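Local coordinates for choline/ethanolamine kinase family protein (Mesorhizobium loti, PDB 3DXQ) that probably phosphorylates ethanolamine, choline or a similar small alcohol, as a bacterial member of the kinase-like phosphotransferase enzymes, at residues 14-24 / 35-43; 117-128 / 172-180. All coordinates share one frame; numbering follows the deposited sequence.

Contact 1. Residues 14-24 / 35-43; sequences IPMLAGYTGPL and FRAGDLCLR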
ATOM      1  N   ILE A  14      19.922 -20.449  -1.914  1.00 52.25           N
ATOM      2  CA  ILE A  14      19.455 -20.254  -3.288  1.00 49.69           C
ATOM      3  C   ILE A  14      20.502 -20.602  -4.341  1.00 48.33           C
ATOM      4  O   ILE A  14      21.489 -19.902  -4.456  1.00 47.29           O
ATOM      5  CB  ILE A  14      18.984 -18.841  -3.561  1.00 48.52           C
ATOM      6  CG1 ILE A  14      18.054 -18.342  -2.458  1.00 49.98           C
ATOM      7  CG2 ILE A  14      18.265 -18.810  -4.905  1.00 49.66           C
ATOM      8  CD1 ILE A  14      18.739 -17.534  -1.396  1.00 48.77           C
ATOM      9  N   PRO A  15      20.273 -21.674  -5.127  1.00 49.39           N
ATOM     10  CA  PRO A  15      21.233 -22.078  -6.163  1.00 48.66           C
ATOM     11  C   PRO A  15      21.541 -20.981  -7.172  1.00 47.89           C
ATOM     12  O   PRO A  15      22.697 -20.774  -7.500  1.00 51.11           O
ATOM     13  CB  PRO A  15      20.546 -23.269  -6.848  1.00 48.32           C
ATOM     14  CG  PRO A  15      19.607 -23.800  -5.842  1.00 49.33           C
ATOM     15  CD  PRO A  15      19.109 -22.582  -5.099  1.00 50.89           C
HETATM   16  N   MSE A  16      20.532 -20.266  -7.643  1.00 47.84           N
HETATM   17  CA  MSE A  16      20.765 -19.188  -8.633  1.00 48.58           C
HETATM   18  C   MSE A  16      21.536 -17.953  -8.126  1.00 47.71           C
HETATM   19  O   MSE A  16      22.035 -17.166  -8.930  1.00 46.29           O
HETATM   20  CB  MSE A  16      19.475 -18.744  -9.315  1.00 47.64           C
HETATM   21  CG  MSE A  16      18.220 -18.900  -8.504  1.00 52.75           C
HETATM   22 SE   MSE A  16      16.813 -17.761  -9.162  0.75 51.34          SE
HETATM   23  CE  MSE A  16      17.469 -17.213 -10.841  1.00 53.75           C
ATOM     24  N   LEU A  17      21.625 -17.774  -6.813  1.00 47.27           N
ATOM     25  CA  LEU A  17      22.468 -16.725  -6.261  1.00 46.55           C
ATOM     26  C   LEU A  17      23.773 -17.268  -5.672  1.00 47.53           C
ATOM     27  O   LEU A  17      24.744 -16.530  -5.560  1.00 46.80           O
ATOM     28  CB  LEU A  17      21.707 -15.936  -5.205  1.00 46.75           C
ATOM     29  CG  LEU A  17      20.562 -15.077  -5.733  1.00 45.50           C
ATOM     30  CD1 LEU A  17      19.835 -14.413  -4.570  1.00 45.33           C
ATOM     31  CD2 LEU A  17      21.091 -14.042  -6.689  1.00 42.18           C
ATOM     32  N   ALA A  18      23.806 -18.549  -5.299  1.00 49.42           N
ATOM     33  CA  ALA A  18      25.007 -19.166  -4.695  1.00 50.10           C
ATOM     34  C   ALA A  18      26.299 -18.751  -5.394  1.00 51.09           C
ATOM     35  O   ALA A  18      26.353 -18.629  -6.626  1.00 51.79           O
ATOM     36  CB  ALA A  18      24.884 -20.696  -4.693  1.00 49.46           C
ATOM     37  N   GLY A  19      27.335 -18.524  -4.597  1.00 52.21           N
ATOM     38  CA  GLY A  19      28.649 -18.157  -5.118  1.00 52.90           C
ATOM     39  C   GLY A  19      28.721 -16.801  -5.810  1.00 54.13           C
ATOM     40  O   GLY A  19      29.554 -16.599  -6.699  1.00 57.45           O
ATOM     41  N   TYR A  20      27.844 -15.877  -5.422  1.00 52.47           N
ATOM     42  CA  TYR A  20      27.894 -14.507  -5.918  1.00 49.68           C
ATOM     43  C   TYR A  20      28.780 -13.721  -4.976  1.00 48.75           C
ATOM     44  O   TYR A  20      28.405 -13.453  -3.823  1.00 48.62           O
ATOM     45  CB  TYR A  20      26.509 -13.889  -5.948  1.00 49.49           C
ATOM     46  CG  TYR A  20      26.517 -12.405  -6.199  1.00 48.46           C
ATOM     47  CD1 TYR A  20      26.606 -11.903  -7.495  1.00 51.37           C
ATOM     48  CD2 TYR A  20      26.419 -11.499  -5.144  1.00 47.00           C
ATOM     49  CE1 TYR A  20      26.601 -10.531  -7.737  1.00 50.29           C
ATOM     50  CE2 TYR A  20      26.419 -10.134  -5.374  1.00 47.32           C
ATOM     51  CZ  TYR A  20      26.519  -9.656  -6.670  1.00 49.06           C
ATOM     52  OH  TYR A  20      26.512  -8.307  -6.903  1.00 46.53           O
ATOM     53  N   THR A  21      29.948 -13.340  -5.481  1.00 47.75           N
ATOM     54  CA  THR A  21      30.973 -12.690  -4.669  1.00 46.86           C
ATOM     55  C   THR A  21      31.061 -11.184  -4.916  1.00 44.94           C
ATOM     56  O   THR A  21      31.895 -10.503  -4.333  1.00 45.28           O
ATOM     57  CB  THR A  21      32.330 -13.340  -4.944  1.00 47.54           C
ATOM     58  OG1 THR A  21      32.719 -13.052  -6.292  1.00 47.23           O
ATOM     59  CG2 THR A  21      32.236 -14.875  -4.740  1.00 47.14           C
ATOM     60  N   GLY A  22      30.190 -10.676  -5.777  1.00 43.88           N
ATOM     61  CA  GLY A  22      30.084  -9.247  -6.038  1.00 42.86           C
ATOM     62  C   GLY A  22      29.378  -8.481  -4.919  1.00 42.60           C
ATOM     63  O   GLY A  22      28.986  -9.070  -3.903  1.00 42.65           O
ATOM     64  N   PRO A  23      29.215  -7.153  -5.097  1.00 40.94           N
ATOM     65  CA  PRO A  23      28.613  -6.258  -4.103  1.00 39.42           C
ATOM     66  C   PRO A  23      27.118  -6.453  -3.933  1.00 38.45           C
ATOM     67  O   PRO A  23      26.427  -6.736  -4.902  1.00 36.67           O
ATOM     68  CB  PRO A  23      28.869  -4.852  -4.652  1.00 38.71           C
ATOM     69  CG  PRO A  23      29.323  -5.015  -6.034  1.00 39.08           C
ATOM     70  CD  PRO A  23      29.628  -6.441  -6.317  1.00 41.29           C
ATOM     71  N   LEU A  24      26.659  -6.277  -2.694  1.00 37.85           N
ATOM     72  CA  LEU A  24      25.272  -6.433  -2.298  1.00 36.32           C
ATOM     73  C   LEU A  24      24.745  -5.105  -1.808  1.00 37.13           C
ATOM     74  O   LEU A  24      25.157  -4.626  -0.752  1.00 34.62           O
ATOM     75  CB  LEU A  24      25.160  -7.420  -1.149  1.00 36.59           C
ATOM     76  CG  LEU A  24      25.092  -8.891  -1.467  1.00 34.85           C
ATOM     77  CD1 LEU A  24      25.268  -9.675  -0.173  1.00 40.54           C
ATOM     78  CD2 LEU A  24      23.768  -9.159  -2.098  1.00 31.85           C
ATOM     79  N   PHE A  35      18.098  -6.895  -0.907  1.00 41.83           N
ATOM     80  CA  PHE A  35      19.425  -6.655  -1.438  1.00 41.34           C
ATOM     81  C   PHE A  35      19.559  -6.979  -2.916  1.00 39.85           C
ATOM     82  O   PHE A  35      19.121  -8.020  -3.372  1.00 37.53           O
ATOM     83  CB  PHE A  35      20.430  -7.517  -0.679  1.00 42.36           C
ATOM     84  CG  PHE A  35      20.455  -7.239   0.773  1.00 43.18           C
ATOM     85  CD1 PHE A  35      21.301  -6.269   1.287  1.00 40.60           C
ATOM     86  CD2 PHE A  35      19.604  -7.914   1.627  1.00 40.02           C
ATOM     87  CE1 PHE A  35      21.317  -6.002   2.626  1.00 41.54           C
ATOM     88  CE2 PHE A  35      19.606  -7.641   2.974  1.00 42.22           C
ATOM     89  CZ  PHE A  35      20.465  -6.682   3.477  1.00 42.09           C
ATOM     90  N   ARG A  36      20.209  -6.108  -3.661  1.00 39.62           N
ATOM     91  CA  ARG A  36      20.448  -6.384  -5.062  1.00 40.03           C
ATOM     92  C   ARG A  36      21.739  -7.185  -5.209  1.00 39.83           C
ATOM     93  O   ARG A  36      22.775  -6.726  -4.756  1.00 39.32           O
ATOM     94  CB  ARG A  36      20.546  -5.078  -5.830  1.00 40.08           C
ATOM     95  CG  ARG A  36      20.640  -5.288  -7.306  1.00 41.47           C
ATOM     96  CD  ARG A  36      20.977  -4.021  -8.010  1.00 42.15           C
ATOM     97  NE  ARG A  36      21.671  -4.332  -9.248  1.00 41.77           N
ATOM     98  CZ  ARG A  36      22.182  -3.417 -10.060  1.00 39.65           C
ATOM     99  NH1 ARG A  36      22.060  -2.120  -9.771  1.00 36.29           N
ATOM    100  NH2 ARG A  36      22.804  -3.815 -11.168  1.00 39.37           N
ATOM    101  N   ALA A  37      21.662  -8.374  -5.819  1.00 39.77           N
ATOM    102  CA  ALA A  37      22.808  -9.247  -6.045  1.00 41.38           C
ATOM    103  C   ALA A  37      22.919  -9.497  -7.536  1.00 42.51           C
ATOM    104  O   ALA A  37      22.186 -10.324  -8.080  1.00 45.31           O
ATOM    105  CB  ALA A  37      22.621 -10.549  -5.307  1.00 40.79           C
ATOM    106  N   GLY A  38      23.829  -8.787  -8.198  1.00 43.65           N
ATOM    107  CA  GLY A  38      23.987  -8.898  -9.647  1.00 44.38           C
ATOM    108  C   GLY A  38      22.820  -8.202 -10.315  1.00 45.15           C
ATOM    109  O   GLY A  38      22.662  -6.996 -10.201  1.00 45.78           O
ATOM    110  N   ASP A  39      21.982  -8.987 -10.984  1.00 46.91           N
ATOM    111  CA  ASP A  39      20.775  -8.500 -11.648  1.00 45.75           C
ATOM    112  C   ASP A  39      19.514  -9.079 -10.990  1.00 43.59           C
ATOM    113  O   ASP A  39      18.418  -8.952 -11.518  1.00 40.62           O
ATOM    114  CB  ASP A  39      20.846  -8.878 -13.135  1.00 45.73           C
ATOM    115  CG  ASP A  39      22.129  -8.390 -13.782  1.00 50.70           C
ATOM    116  OD1 ASP A  39      22.418  -7.198 -13.635  1.00 54.44           O
ATOM    117  OD2 ASP A  39      22.864  -9.182 -14.415  1.00 57.46           O
ATOM    118  N   LEU A  40      19.679  -9.733  -9.841  1.00 42.34           N
ATOM    119  CA  LEU A  40      18.552 -10.334  -9.135  1.00 42.33           C
ATOM    120  C   LEU A  40      18.423  -9.592  -7.809  1.00 39.94           C
ATOM    121  O   LEU A  40      19.369  -8.955  -7.380  1.00 38.82           O
ATOM    122  CB  LEU A  40      18.800 -11.830  -8.914  1.00 42.86           C
ATOM    123  CG  LEU A  40      19.071 -12.681 -10.157  1.00 44.51           C
ATOM    124  CD1 LEU A  40      19.542 -14.079  -9.782  1.00 42.82           C
ATOM    125  CD2 LEU A  40      17.852 -12.774 -11.030  1.00 45.45           C
ATOM    126  N   CYS A  41      17.244  -9.636  -7.202  1.00 39.04           N
ATOM    127  CA  CYS A  41      17.009  -9.031  -5.870  1.00 39.74           C
ATOM    128  C   CYS A  41      16.638 -10.111  -4.877  1.00 39.04           C
ATOM    129  O   CYS A  41      15.801 -10.968  -5.145  1.00 36.71           O
ATOM    130  CB  CYS A  41      15.868  -8.033  -5.872  1.00 37.73           C
ATOM    131  SG  CYS A  41      16.136  -6.589  -6.795  1.00 46.35           S
ATOM    132  N   LEU A  42      17.285 -10.060  -3.735  1.00 40.81           N
ATOM    133  CA  LEU A  42      17.037 -10.984  -2.644  1.00 43.26           C
ATOM    134  C   LEU A  42      16.175 -10.242  -1.630  1.00 45.85           C
ATOM    135  O   LEU A  42      16.547  -9.143  -1.214  1.00 48.10           O
ATOM    136  CB  LEU A  42      18.371 -11.384  -2.022  1.00 41.99           C
ATOM    137  CG  LEU A  42      18.366 -12.439  -0.925  1.00 39.96           C
ATOM    138  CD1 LEU A  42      17.869 -13.791  -1.421  1.00 35.40           C
ATOM    139  CD2 LEU A  42      19.759 -12.570  -0.403  1.00 36.45           C
ATOM    140  N   ARG A  43      15.022 -10.804  -1.264  1.00 47.87           N
ATOM    141  CA  ARG A  43      14.128 -10.192  -0.271  1.00 50.46           C
ATOM    142  C   ARG A  43      14.029 -11.075   0.987  1.00 51.91           C
ATOM    143  O   ARG A  43      13.623 -12.235   0.902  1.00 52.18           O
ATOM    144  CB  ARG A  43      12.742  -9.989  -0.878  1.00 49.88           C
ATOM    145  CG  ARG A  43      12.764  -9.629  -2.368  1.00 52.12           C
ATOM    146  CD  ARG A  43      11.379  -9.234  -2.891  1.00 54.61           C
ATOM    147  NE  ARG A  43      11.079  -7.809  -2.677  1.00 58.86           N
ATOM    148  CZ  ARG A  43      11.450  -6.818  -3.496  1.00 60.02           C
ATOM    149  NH1 ARG A  43      12.150  -7.065  -4.604  1.00 56.14           N
ATOM    150  NH2 ARG A  43      11.120  -5.556  -3.205  1.00 57.12           N
TER

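Contact 2. Residues 117-128 / 172-180; sequences LHGSGAVFPFRF and PLAACHCDP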
ATOM      1  N   LEU A 117      -3.334  -3.748 -13.371  1.00 39.65           N
ATOM      2  CA  LEU A 117      -3.526  -4.694 -12.270  1.00 38.82           C
ATOM      3  C   LEU A 117      -4.962  -5.081 -12.113  1.00 39.63           C
ATOM      4  O   LEU A 117      -5.292  -6.254 -12.187  1.00 40.19           O
ATOM      5  CB  LEU A 117      -3.016  -4.117 -10.943  1.00 39.36           C
ATOM      6  CG  LEU A 117      -3.296  -4.933  -9.673  1.00 40.17           C
ATOM      7  CD1 LEU A 117      -2.624  -6.306  -9.781  1.00 27.74           C
ATOM      8  CD2 LEU A 117      -2.875  -4.187  -8.389  1.00 30.42           C
ATOM      9  N   HIS A 118      -5.811  -4.092 -11.869  1.00 42.41           N
ATOM     10  CA  HIS A 118      -7.235  -4.341 -11.610  1.00 41.32           C
ATOM     11  C   HIS A 118      -7.920  -4.952 -12.813  1.00 40.61           C
ATOM     12  O   HIS A 118      -8.791  -5.788 -12.690  1.00 42.55           O
ATOM     13  CB  HIS A 118      -7.936  -3.058 -11.203  1.00 40.26           C
ATOM     14  CG  HIS A 118      -7.377  -2.434  -9.965  1.00 41.60           C
ATOM     15  ND1 HIS A 118      -7.533  -1.101  -9.669  1.00 39.11           N
ATOM     16  CD2 HIS A 118      -6.641  -2.958  -8.958  1.00 45.71           C
ATOM     17  CE1 HIS A 118      -6.927  -0.830  -8.527  1.00 40.76           C
ATOM     18  NE2 HIS A 118      -6.383  -1.942  -8.069  1.00 38.05           N
ATOM     19  N   GLY A 119      -7.493  -4.551 -13.991  1.00 43.09           N
ATOM     20  CA  GLY A 119      -8.029  -5.101 -15.232  1.00 42.11           C
ATOM     21  C   GLY A 119      -7.464  -6.431 -15.631  1.00 40.67           C
ATOM     22  O   GLY A 119      -7.853  -6.953 -16.676  1.00 43.41           O
ATOM     23  N   SER A 120      -6.557  -6.988 -14.829  1.00 40.86           N
ATOM     24  CA  SER A 120      -5.919  -8.288 -15.150  1.00 41.52           C
ATOM     25  C   SER A 120      -6.752  -9.513 -14.741  1.00 41.47           C
ATOM     26  O   SER A 120      -7.856  -9.407 -14.217  1.00 42.60           O
ATOM     27  CB  SER A 120      -4.564  -8.394 -14.454  1.00 41.99           C
ATOM     28  OG  SER A 120      -4.729  -8.632 -13.059  1.00 41.95           O
ATOM     29  N   GLY A 121      -6.200 -10.687 -14.979  1.00 42.15           N
ATOM     30  CA  GLY A 121      -6.840 -11.917 -14.554  1.00 43.19           C
ATOM     31  C   GLY A 121      -6.306 -12.376 -13.209  1.00 42.48           C
ATOM     32  O   GLY A 121      -6.684 -13.450 -12.730  1.00 42.44           O
ATOM     33  N   ALA A 122      -5.428 -11.573 -12.607  1.00 41.91           N
ATOM     34  CA  ALA A 122      -4.902 -11.851 -11.279  1.00 42.84           C
ATOM     35  C   ALA A 122      -6.033 -12.270 -10.358  1.00 42.53           C
ATOM     36  O   ALA A 122      -7.071 -11.648 -10.385  1.00 44.16           O
ATOM     37  CB  ALA A 122      -4.215 -10.612 -10.715  1.00 40.75           C
ATOM     38  N   VAL A 123      -5.818 -13.328  -9.567  1.00 43.57           N
ATOM     39  CA  VAL A 123      -6.762 -13.790  -8.550  1.00 43.59           C
ATOM     40  C   VAL A 123      -6.046 -13.868  -7.219  1.00 44.54           C
ATOM     41  O   VAL A 123      -5.114 -14.653  -7.089  1.00 44.41           O
ATOM     42  CB  VAL A 123      -7.293 -15.200  -8.841  1.00 44.68           C
ATOM     43  CG1 VAL A 123      -8.091 -15.715  -7.642  1.00 39.03           C
ATOM     44  CG2 VAL A 123      -8.138 -15.195 -10.113  1.00 38.46           C
ATOM     45  N   PHE A 124      -6.467 -13.053  -6.247  1.00 45.92           N
ATOM     46  CA  PHE A 124      -5.869 -13.057  -4.906  1.00 45.80           C
ATOM     47  C   PHE A 124      -6.801 -13.810  -3.974  1.00 47.99           C
ATOM     48  O   PHE A 124      -8.006 -13.612  -4.024  1.00 49.71           O
ATOM     49  CB  PHE A 124      -5.604 -11.644  -4.366  1.00 44.40           C
ATOM     50  CG  PHE A 124      -4.636 -10.807  -5.193  1.00 42.29           C
ATOM     51  CD1 PHE A 124      -3.705 -11.385  -6.056  1.00 45.14           C
ATOM     52  CD2 PHE A 124      -4.612  -9.418  -5.023  1.00 41.54           C
ATOM     53  CE1 PHE A 124      -2.793 -10.585  -6.769  1.00 44.72           C
ATOM     54  CE2 PHE A 124      -3.721  -8.618  -5.715  1.00 40.66           C
ATOM     55  CZ  PHE A 124      -2.801  -9.202  -6.601  1.00 43.45           C
ATOM     56  N   PRO A 125      -6.243 -14.662  -3.097  1.00 51.23           N
ATOM     57  CA  PRO A 125      -7.059 -15.577  -2.289  1.00 51.35           C
ATOM     58  C   PRO A 125      -7.844 -14.949  -1.162  1.00 52.39           C
ATOM     59  O   PRO A 125      -8.863 -15.493  -0.763  1.00 52.77           O
ATOM     60  CB  PRO A 125      -6.018 -16.519  -1.678  1.00 51.09           C
ATOM     61  CG  PRO A 125      -4.791 -15.709  -1.600  1.00 53.25           C
ATOM     62  CD  PRO A 125      -4.804 -14.808  -2.793  1.00 51.91           C
ATOM     63  N   PHE A 126      -7.368 -13.838  -0.621  1.00 53.92           N
ATOM     64  CA  PHE A 126      -8.024 -13.254   0.537  1.00 53.89           C
ATOM     65  C   PHE A 126      -8.753 -11.967   0.211  1.00 52.33           C
ATOM     66  O   PHE A 126      -8.427 -11.284  -0.737  1.00 52.52           O
ATOM     67  CB  PHE A 126      -7.009 -13.071   1.666  1.00 54.96           C
ATOM     68  CG  PHE A 126      -6.336 -14.364   2.089  1.00 57.51           C
ATOM     69  CD1 PHE A 126      -7.072 -15.544   2.247  1.00 61.91           C
ATOM     70  CD2 PHE A 126      -4.969 -14.393   2.361  1.00 58.61           C
ATOM     71  CE1 PHE A 126      -6.445 -16.729   2.645  1.00 59.19           C
ATOM     72  CE2 PHE A 126      -4.339 -15.583   2.768  1.00 56.96           C
ATOM     73  CZ  PHE A 126      -5.078 -16.740   2.909  1.00 57.38           C
ATOM     74  N   ARG A 127      -9.774 -11.691   1.004  1.00 51.81           N
ATOM     75  CA  ARG A 127     -10.634 -10.539   0.844  1.00 52.53           C
ATOM     76  C   ARG A 127     -10.113  -9.469   1.794  1.00 51.22           C
ATOM     77  O   ARG A 127      -9.813  -9.760   2.944  1.00 51.60           O
ATOM     78  CB  ARG A 127     -12.073 -10.951   1.194  1.00 52.47           C
ATOM     79  CG  ARG A 127     -13.110  -9.842   1.244  1.00 60.60           C
ATOM     80  CD  ARG A 127     -13.529  -9.385  -0.137  1.00 72.38           C
ATOM     81  NE  ARG A 127     -14.566  -8.343  -0.081  1.00 78.03           N
ATOM     82  CZ  ARG A 127     -14.347  -7.024   0.001  1.00 81.58           C
ATOM     83  NH1 ARG A 127     -13.113  -6.517   0.049  1.00 82.86           N
ATOM     84  NH2 ARG A 127     -15.384  -6.191   0.037  1.00 82.37           N
ATOM     85  N   PHE A 128      -9.985  -8.236   1.313  1.00 49.93           N
ATOM     86  CA  PHE A 128      -9.541  -7.130   2.153  1.00 48.59           C
ATOM     87  C   PHE A 128     -10.732  -6.698   2.994  1.00 48.31           C
ATOM     88  O   PHE A 128     -11.785  -6.388   2.460  1.00 48.61           O
ATOM     89  CB  PHE A 128      -9.022  -5.981   1.292  1.00 47.95           C
ATOM     90  CG  PHE A 128      -8.411  -4.856   2.084  1.00 51.53           C
ATOM     91  CD1 PHE A 128      -7.095  -4.932   2.526  1.00 49.48           C
ATOM     92  CD2 PHE A 128      -9.161  -3.721   2.403  1.00 49.74           C
ATOM     93  CE1 PHE A 128      -6.534  -3.900   3.269  1.00 45.44           C
ATOM     94  CE2 PHE A 128      -8.602  -2.685   3.134  1.00 45.95           C
ATOM     95  CZ  PHE A 128      -7.286  -2.776   3.565  1.00 46.07           C
ATOM     96  N   PRO A 172     -17.423  -2.496  -6.938  1.00 38.56           N
ATOM     97  CA  PRO A 172     -16.719  -3.483  -7.709  1.00 40.15           C
ATOM     98  C   PRO A 172     -15.598  -4.086  -6.864  1.00 40.86           C
ATOM     99  O   PRO A 172     -15.200  -3.476  -5.865  1.00 41.05           O
ATOM    100  CB  PRO A 172     -16.150  -2.675  -8.873  1.00 41.88           C
ATOM    101  CG  PRO A 172     -16.009  -1.272  -8.340  1.00 37.97           C
ATOM    102  CD  PRO A 172     -17.132  -1.115  -7.366  1.00 39.82           C
ATOM    103  N   LEU A 173     -15.131  -5.269  -7.266  1.00 40.18           N
ATOM    104  CA  LEU A 173     -14.114  -6.026  -6.542  1.00 41.50           C
ATOM    105  C   LEU A 173     -12.961  -6.360  -7.499  1.00 42.41           C
ATOM    106  O   LEU A 173     -13.151  -6.924  -8.584  1.00 40.55           O
ATOM    107  CB  LEU A 173     -14.711  -7.310  -5.968  1.00 41.84           C
ATOM    108  CG  LEU A 173     -14.058  -7.854  -4.691  1.00 47.12           C
ATOM    109  CD1 LEU A 173     -14.371  -6.957  -3.457  1.00 45.54           C
ATOM    110  CD2 LEU A 173     -14.512  -9.272  -4.441  1.00 43.64           C
ATOM    111  N   ALA A 174     -11.759  -5.971  -7.111  1.00 42.98           N
ATOM    112  CA  ALA A 174     -10.611  -6.171  -7.954  1.00 42.75           C
ATOM    113  C   ALA A 174      -9.432  -6.674  -7.123  1.00 43.70           C
ATOM    114  O   ALA A 174      -9.385  -6.461  -5.895  1.00 43.19           O
ATOM    115  CB  ALA A 174     -10.259  -4.855  -8.632  1.00 42.05           C
ATOM    116  N   ALA A 175      -8.495  -7.344  -7.802  1.00 41.88           N
ATOM    117  CA  ALA A 175      -7.220  -7.735  -7.203  1.00 40.87           C
ATOM    118  C   ALA A 175      -6.385  -6.487  -6.871  1.00 39.63           C
ATOM    119  O   ALA A 175      -5.764  -5.913  -7.741  1.00 37.23           O
ATOM    120  CB  ALA A 175      -6.448  -8.636  -8.179  1.00 41.46           C
ATOM    121  N   CYS A 176      -6.373  -6.082  -5.602  1.00 41.79           N
ATOM    122  CA  CYS A 176      -5.708  -4.857  -5.190  1.00 41.75           C
ATOM    123  C   CYS A 176      -4.442  -5.065  -4.383  1.00 41.03           C
ATOM    124  O   CYS A 176      -4.332  -5.999  -3.603  1.00 40.54           O
ATOM    125  CB  CYS A 176      -6.680  -4.014  -4.378  1.00 42.93           C
ATOM    126  SG  CYS A 176      -8.122  -3.516  -5.318  1.00 47.31           S
ATOM    127  N   HIS A 177      -3.497  -4.147  -4.558  1.00 41.11           N
ATOM    128  CA  HIS A 177      -2.247  -4.186  -3.821  1.00 41.47           C
ATOM    129  C   HIS A 177      -2.468  -3.896  -2.338  1.00 42.93           C
ATOM    130  O   HIS A 177      -1.819  -4.508  -1.499  1.00 44.86           O
ATOM    131  CB  HIS A 177      -1.280  -3.168  -4.388  1.00 40.74           C
ATOM    132  CG  HIS A 177       0.044  -3.166  -3.710  1.00 40.27           C
ATOM    133  ND1 HIS A 177       0.244  -2.566  -2.484  1.00 34.97           N
ATOM    134  CD2 HIS A 177       1.238  -3.691  -4.082  1.00 35.73           C
ATOM    135  CE1 HIS A 177       1.508  -2.728  -2.125  1.00 44.36           C
ATOM    136  NE2 HIS A 177       2.133  -3.405  -3.078  1.00 39.74           N
ATOM    137  N   CYS A 178      -3.339  -2.928  -2.039  1.00 42.00           N
ATOM    138  CA  CYS A 178      -3.776  -2.612  -0.665  1.00 44.62           C
ATOM    139  C   CYS A 178      -2.849  -1.813   0.243  1.00 44.81           C
ATOM    140  O   CYS A 178      -3.311  -1.254   1.228  1.00 44.65           O
ATOM    141  CB  CYS A 178      -4.226  -3.871   0.063  1.00 45.15           C
ATOM    142  SG  CYS A 178      -5.673  -4.598  -0.694  1.00 48.99           S
ATOM    143  N   ASP A 179      -1.556  -1.777  -0.047  1.00 45.83           N
ATOM    144  CA  ASP A 179      -0.643  -0.928   0.707  1.00 47.62           C
ATOM    145  C   ASP A 179       0.358  -0.277  -0.237  1.00 47.79           C
ATOM    146  O   ASP A 179       1.562  -0.470  -0.093  1.00 48.44           O
ATOM    147  CB  ASP A 179       0.087  -1.731   1.795  1.00 48.77           C
ATOM    148  CG  ASP A 179       0.913  -0.842   2.734  1.00 51.68           C
ATOM    149  OD1 ASP A 179       0.420   0.237   3.149  1.00 51.86           O
ATOM    150  OD2 ASP A 179       2.052  -1.239   3.050  1.00 56.30           O
ATOM    151  N   PRO A 180      -0.142   0.499  -1.212  1.00 48.58           N
ATOM    152  CA  PRO A 180       0.718   1.109  -2.228  1.00 48.76           C
ATOM    153  C   PRO A 180       1.543   2.312  -1.748  1.00 48.24           C
ATOM    154  O   PRO A 180       1.330   3.443  -2.195  1.00 49.68           O
ATOM    155  CB  PRO A 180      -0.281   1.511  -3.320  1.00 49.30           C
ATOM    156  CG  PRO A 180      -1.530   1.811  -2.558  1.00 49.62           C
ATOM    157  CD  PRO A 180      -1.568   0.815  -1.438  1.00 47.43           C
TER

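Contact 1. Residues 14-24 / 35-43
The ring of Tyr-20 lies over the methyl group of Ala-37, a CH-pi contact in which CB of Ala-37 is 4.1 Å from the ring centroid of Tyr-20 and 22° off the ring normal. A side chain as small as alanine lets the broad ring settle close to the strand. Against the opposite face comes the backbone N of Gly-22. With CG anti to the backbone N (chi1 169°), Tyr-20 is swung from its loop toward the hairpin, and its hydroxyl, donating to Pro-23 O near the ring plane, ties the end of the ring back to that loop.

Residues 35-43 form a beta hairpin whose type II' turn runs from Ala-37 to Leu-40; Gly-38 suits its first corner, where phi is positive. The hairpin belongs to the five-stranded antiparallel sheet of the N-terminal lobe of a kinase-like fold, and residues 14-24 lead from helix 3-10 into the edge strand of that sheet.

Apolar side chains, most of them leucines, make up much of the rest. Leu-17 divides its fork: CD2 meets CD1 of Leu-40 at 3.5 Å, while CD1 meets CD1 of Leu-42 at 3.8 Å. Ile-14 brings its CD1 to that same Leu-42 methyl, also at 3.8 Å. Met-16, present as selenomethionine, crosses Leu-40 at about a right angle, its terminal CE 3.9 Å from CD1 of Leu-40. Leu-24 rests CD2 3.7 Å from CB of Ala-37 and reaches CB of Phe-35 as well. Val-85, on strand 84-87, touches Ile-14, Leu-17 and Leu-40.

Contact 2. Residues 117-128 / 172-180
Phe-124 covers Ala-175 in a CH-pi contact: the Ala-175 methyl carbon CB stands 3.8 Å from the ring centroid of Phe-124 and 18° off the ring normal, and Ala-122 CB packs against the same methyl. Alanine's single methyl suits this place, letting the ring and the second methyl close in on the short strand 174-176.

Sulfur-aromatic contacts follow on the same segment. Cys-176 SG approaches the His-118 ring obliquely, 4.2 Å from its centroid, and Cys-178 SG does likewise at Phe-128, where CD1 lies 3.5 Å from the sulfur. The sequence from His-177 through Asp-179 to Asn-184 fits the His-x-Asp-x4-Asn signature of the catalytic loop in kinase-like phosphotransferases, so the end of helix 106-118 and the chain after it pack against the strand leading into that loop and against its first residues.

Hydrogen bonds from outside the two segments position His-118: its ring nitrogens bond to Tyr-230 and Asp-208, fixing its rotation with CD2 edge-on to Ala-175 O. Asp-208 also accepts from the backbone N of His-177 and Cys-178. At the exposed end of the contact, Arg-127 bends at chi2 (76°), bringing its guanidinium face against Leu-173 CD1, 3.5 Å from CZ of Arg-127.

Overall arrangement
Contacts 1 and 2 lie in series along the chain and belong to different lobes. Contact 1 packs a loop on part of the N-terminal sheet, its centre about 26 Å from the centre of the chain; contact 2 is more deeply buried, its centre about 12 Å from that of the chain. The two contact centres are about 30 Å apart and their nearest atoms about 9 Å, without touching. Helix 55-67, which follows the strand 40-45 of contact 1, meets Phe-124 of contact 2 and so links the N-terminal part to this region. In relatives the nucleotide binds in the cleft between the lobes; contact 2 includes the beginning of the probable catalytic loop, whereas contact 1 is structural packing in the sheet.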